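Local coordinates for protein PT26-6P (Thermococcus sp., PDB 2WB7) that is of unknown function but is encoded by a mobile element of Euryarchaea and combines two immunoglobulin-like domains with a helical domain, at residues S237-I240 / K241-Q244; N412-T415 / K416-N420. All coordinates share one frame; numbering follows the deposited sequence.

Contact 1. Residues S237-I240 / K241-Q244; sequences SLPI and KFLQ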
# COMPACT_ATOMS: atom_id res chain seq x y z
N SER A 237 -9.81 -0.67 -15.91
CA SER A 237 -9.31 -0.52 -17.26
C SER A 237 -10.25 0.37 -18.03
O SER A 237 -11.46 0.34 -17.80
CB SER A 237 -9.27 -1.88 -17.94
OG SER A 237 -8.94 -1.78 -19.30
N LEU A 238 -9.71 1.18 -18.93
CA LEU A 238 -10.57 1.88 -19.87
C LEU A 238 -11.36 0.83 -20.66
O LEU A 238 -10.94 -0.31 -20.80
CB LEU A 238 -9.72 2.74 -20.80
CG LEU A 238 -9.24 4.07 -20.23
CD1 LEU A 238 -8.20 4.69 -21.14
CD2 LEU A 238 -10.42 5.04 -19.98
N PRO A 239 -12.52 1.22 -21.19
CA PRO A 239 -13.28 0.32 -22.05
C PRO A 239 -12.46 -0.20 -23.23
O PRO A 239 -11.55 0.46 -23.69
CB PRO A 239 -14.42 1.21 -22.54
CG PRO A 239 -14.65 2.16 -21.39
CD PRO A 239 -13.26 2.45 -20.88
N ILE A 240 -12.79 -1.39 -23.72
CA ILE A 240 -11.98 -2.04 -24.76
C ILE A 240 -11.82 -1.23 -26.05
O ILE A 240 -10.91 -1.49 -26.83
CB ILE A 240 -12.50 -3.46 -25.11
CG1 ILE A 240 -13.89 -3.38 -25.73
CG2 ILE A 240 -12.46 -4.35 -23.89
CD1 ILE A 240 -14.48 -4.71 -26.13
N LYS A 241 -12.71 -0.28 -26.30
CA LYS A 241 -12.57 0.50 -27.53
C LYS A 241 -11.20 1.18 -27.61
O LYS A 241 -10.72 1.48 -28.69
CB LYS A 241 -13.69 1.52 -27.73
CG LYS A 241 -13.62 2.72 -26.82
CD LYS A 241 -13.86 3.99 -27.59
CE LYS A 241 -12.82 5.02 -27.23
NZ LYS A 241 -12.61 5.98 -28.34
N PHE A 242 -10.56 1.39 -26.46
CA PHE A 242 -9.34 2.17 -26.41
C PHE A 242 -8.13 1.38 -26.88
O PHE A 242 -7.03 1.88 -26.85
CB PHE A 242 -9.10 2.75 -25.01
CG PHE A 242 -9.99 3.91 -24.69
CD1 PHE A 242 -11.16 3.72 -23.96
CD2 PHE A 242 -9.67 5.18 -25.11
CE1 PHE A 242 -11.98 4.78 -23.65
CE2 PHE A 242 -10.51 6.27 -24.81
CZ PHE A 242 -11.66 6.06 -24.08
N LEU A 243 -8.37 0.16 -27.34
CA LEU A 243 -7.31 -0.66 -27.90
C LEU A 243 -6.89 -0.18 -29.29
O LEU A 243 -5.73 -0.28 -29.65
CB LEU A 243 -7.76 -2.12 -27.99
CG LEU A 243 -7.52 -3.02 -26.77
CD1 LEU A 243 -8.04 -4.42 -27.05
CD2 LEU A 243 -6.04 -3.03 -26.40
N GLN A 244 -7.84 0.33 -30.07
CA GLN A 244 -7.52 0.91 -31.38
C GLN A 244 -7.33 2.43 -31.30
O GLN A 244 -7.60 3.14 -32.27
CB GLN A 244 -8.58 0.57 -32.43
CG GLN A 244 -8.79 -0.92 -32.70
CD GLN A 244 -10.09 -1.45 -32.12
OE1 GLN A 244 -10.99 -0.67 -31.75
NE2 GLN A 244 -10.21 -2.78 -32.04
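Phe-242 packs against Leu-238, which lies over one face of its ring, and alongside Pro-239, where a loop turns into a short 3-10 helix. Its CB lies 3.6 Å from Pro-239 O, and with CG turned anti to its own carbonyl carbon (chi1 -75°) the ring is directed back along the chain. Further out, CD1 of the ring touches Leu-238 CB at 3.6 Å, while CE1 lies 3.8 Å from Pro-239 CD and also approaches Leu-238 CD2. Over one face of the ring, Leu-238 CD1 makes a CH-pi contact 4.2 Å from the centroid of Phe-242. The opposite face carries Lys-241 CE, over the ring centre, and Pro-239 O lies in plane at the edge. That same carbonyl accepts a nearly straight hydrogen bond from Phe-242 N (3.1 Å, 170°), and Ile-240 O takes Leu-243 N one residue on, the i to i+3 pattern of a 3-10 turn. Lys-241 NZ forms salt bridges with Asp-7 and Asp-393, tying the turn to the N-terminal region and to helix 393-404. Pro-239 rests on Met-486 and Tyr-490 of helix 471-499, and both Leu-238 and Pro-239 touch Tyr-516 of helix 503-523, seating the loop against the helical domain.

Contact 2. Residues N412-T415 / K416-N420; sequences NATT and KAMIN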
# COMPACT_ATOMS: atom_id res chain seq x y z
N ASN A 412 -32.03 6.86 -38.77
CA ASN A 412 -32.99 5.88 -38.30
C ASN A 412 -32.55 4.45 -38.55
O ASN A 412 -32.61 3.61 -37.66
CB ASN A 412 -34.34 6.13 -38.95
CG ASN A 412 -35.12 7.25 -38.28
OD1 ASN A 412 -34.78 7.68 -37.18
ND2 ASN A 412 -36.16 7.72 -38.95
N ALA A 413 -32.09 4.16 -39.76
CA ALA A 413 -31.65 2.81 -40.09
C ALA A 413 -30.59 2.33 -39.11
O ALA A 413 -30.68 1.23 -38.57
CB ALA A 413 -31.12 2.78 -41.50
N THR A 414 -29.59 3.19 -38.89
CA THR A 414 -28.43 2.87 -38.06
C THR A 414 -28.80 2.64 -36.59
O THR A 414 -28.38 1.66 -35.97
CB THR A 414 -27.42 4.03 -38.15
OG1 THR A 414 -27.13 4.26 -39.53
CG2 THR A 414 -26.12 3.73 -37.38
N THR A 415 -29.56 3.59 -36.04
CA THR A 415 -30.07 3.50 -34.70
C THR A 415 -30.69 2.13 -34.48
O THR A 415 -30.36 1.42 -33.54
CB THR A 415 -31.20 4.52 -34.48
OG1 THR A 415 -30.74 5.83 -34.84
CG2 THR A 415 -31.64 4.52 -33.04
N LYS A 416 -31.61 1.77 -35.37
CA LYS A 416 -32.29 0.51 -35.31
C LYS A 416 -31.30 -0.65 -35.37
O LYS A 416 -31.43 -1.62 -34.64
CB LYS A 416 -33.28 0.41 -36.47
CG LYS A 416 -34.05 -0.89 -36.48
CD LYS A 416 -34.87 -1.05 -37.77
CE LYS A 416 -35.75 -2.30 -37.72
NZ LYS A 416 -34.98 -3.53 -37.30
N ALA A 417 -30.31 -0.55 -36.23
CA ALA A 417 -29.30 -1.59 -36.35
C ALA A 417 -28.56 -1.78 -35.02
O ALA A 417 -28.38 -2.90 -34.53
CB ALA A 417 -28.32 -1.24 -37.45
N MSE A 418 -28.12 -0.66 -34.46
CA MSE A 418 -27.39 -0.64 -33.20
C MSE A 418 -28.21 -1.21 -32.08
O MSE A 418 -27.69 -1.92 -31.23
CB MSE A 418 -26.98 0.78 -32.84
CG MSE A 418 -25.68 1.22 -33.46
SE MSE A 418 -25.50 3.14 -33.36
CE MSE A 418 -23.65 3.28 -33.91
N ILE A 419 -29.50 -0.87 -32.08
CA ILE A 419 -30.40 -1.33 -31.05
C ILE A 419 -30.56 -2.85 -31.08
O ILE A 419 -30.69 -3.48 -30.03
CB ILE A 419 -31.76 -0.67 -31.17
CG1 ILE A 419 -31.66 0.77 -30.68
CG2 ILE A 419 -32.77 -1.42 -30.33
CD1 ILE A 419 -32.77 1.67 -31.17
N ASN A 420 -30.55 -3.43 -32.26
CA ASN A 420 -30.58 -4.88 -32.37
C ASN A 420 -29.37 -5.51 -31.70
O ASN A 420 -29.48 -6.53 -31.03
CB ASN A 420 -30.65 -5.32 -33.83
CG ASN A 420 -32.07 -5.31 -34.35
OD1 ASN A 420 -33.04 -5.28 -33.57
ND2 ASN A 420 -32.22 -5.32 -35.68
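Thr-415 and Ile-419 meet one turn apart on helix 408-438 because both side chains hold a first torsion near -60°. In Thr-415 (chi1 -54°) CG2 stands anti to the backbone N and OG1 beside it, and in Ile-419 (chi1 -74°) CG1 lies beside the backbone N, so that its CD1 extends back toward the threonine. The two side chains run alongside each other, pointing the same way, with Thr-415 CG2 at 3.6 Å from Ile-419 CD1. The longer, CG1-CD1 branch of the isoleucine also packs on the backbone: both of its carbons lie against Thr-415 O.

Thr-414 and Met-418, the latter a selenomethionine, form a second side-by-side pair. Here the methyl CG2 of Thr-414 is 4.1 Å from SE of Met-418, an ordinary contact for the larger selenium. The two threonine hydroxyls are turned back within the helix, where Thr-414 OG1 is hydrogen-bonded to Lys-410 O and Thr-415 OG1 to Ile-411 O. Their methyl groups are thereby left to make the apolar contacts.

Beneath the side chains runs the regular i to i+4 bonding of an alpha-helix, with Met-418 N bound to Thr-414 O and Ile-419 N to Thr-415 O, each at 2.8 Å. Lys-416 N and Ala-417 N bond in the same manner to Asn-412 O and Ala-413 O, on an exposed part of the turn.

The two pairs overlap on Leu-462 of helix 442-465, which is touched by Thr-415, Met-418 and Ile-419, with Ile-459 also against the isoleucine. Leu-399 of helix 393-404 lies against Thr-414 and Met-418, and the selenomethionine thus bridges the two helices.

In the fold
Contact 1 and contact 2 come in series along the chain, with the sheet that includes strands 253-261 and 370-379 formed between them. Their centres are 23 Å apart and their nearest atoms about 12 Å, so they do not touch. Helix 393-404 connects them indirectly: Asp-393, at its start, pairs with the lysine of contact 1, while Asp-395 and Leu-399 lie against contact 2. Contact 1 faces helices 471-499 and 503-523 and joins a loop to the helical domain, whereas contact 2 lies within that domain, where helix 408-438 packs on helices 393-404 and 442-465. Both sit on the same side of the chain's centre.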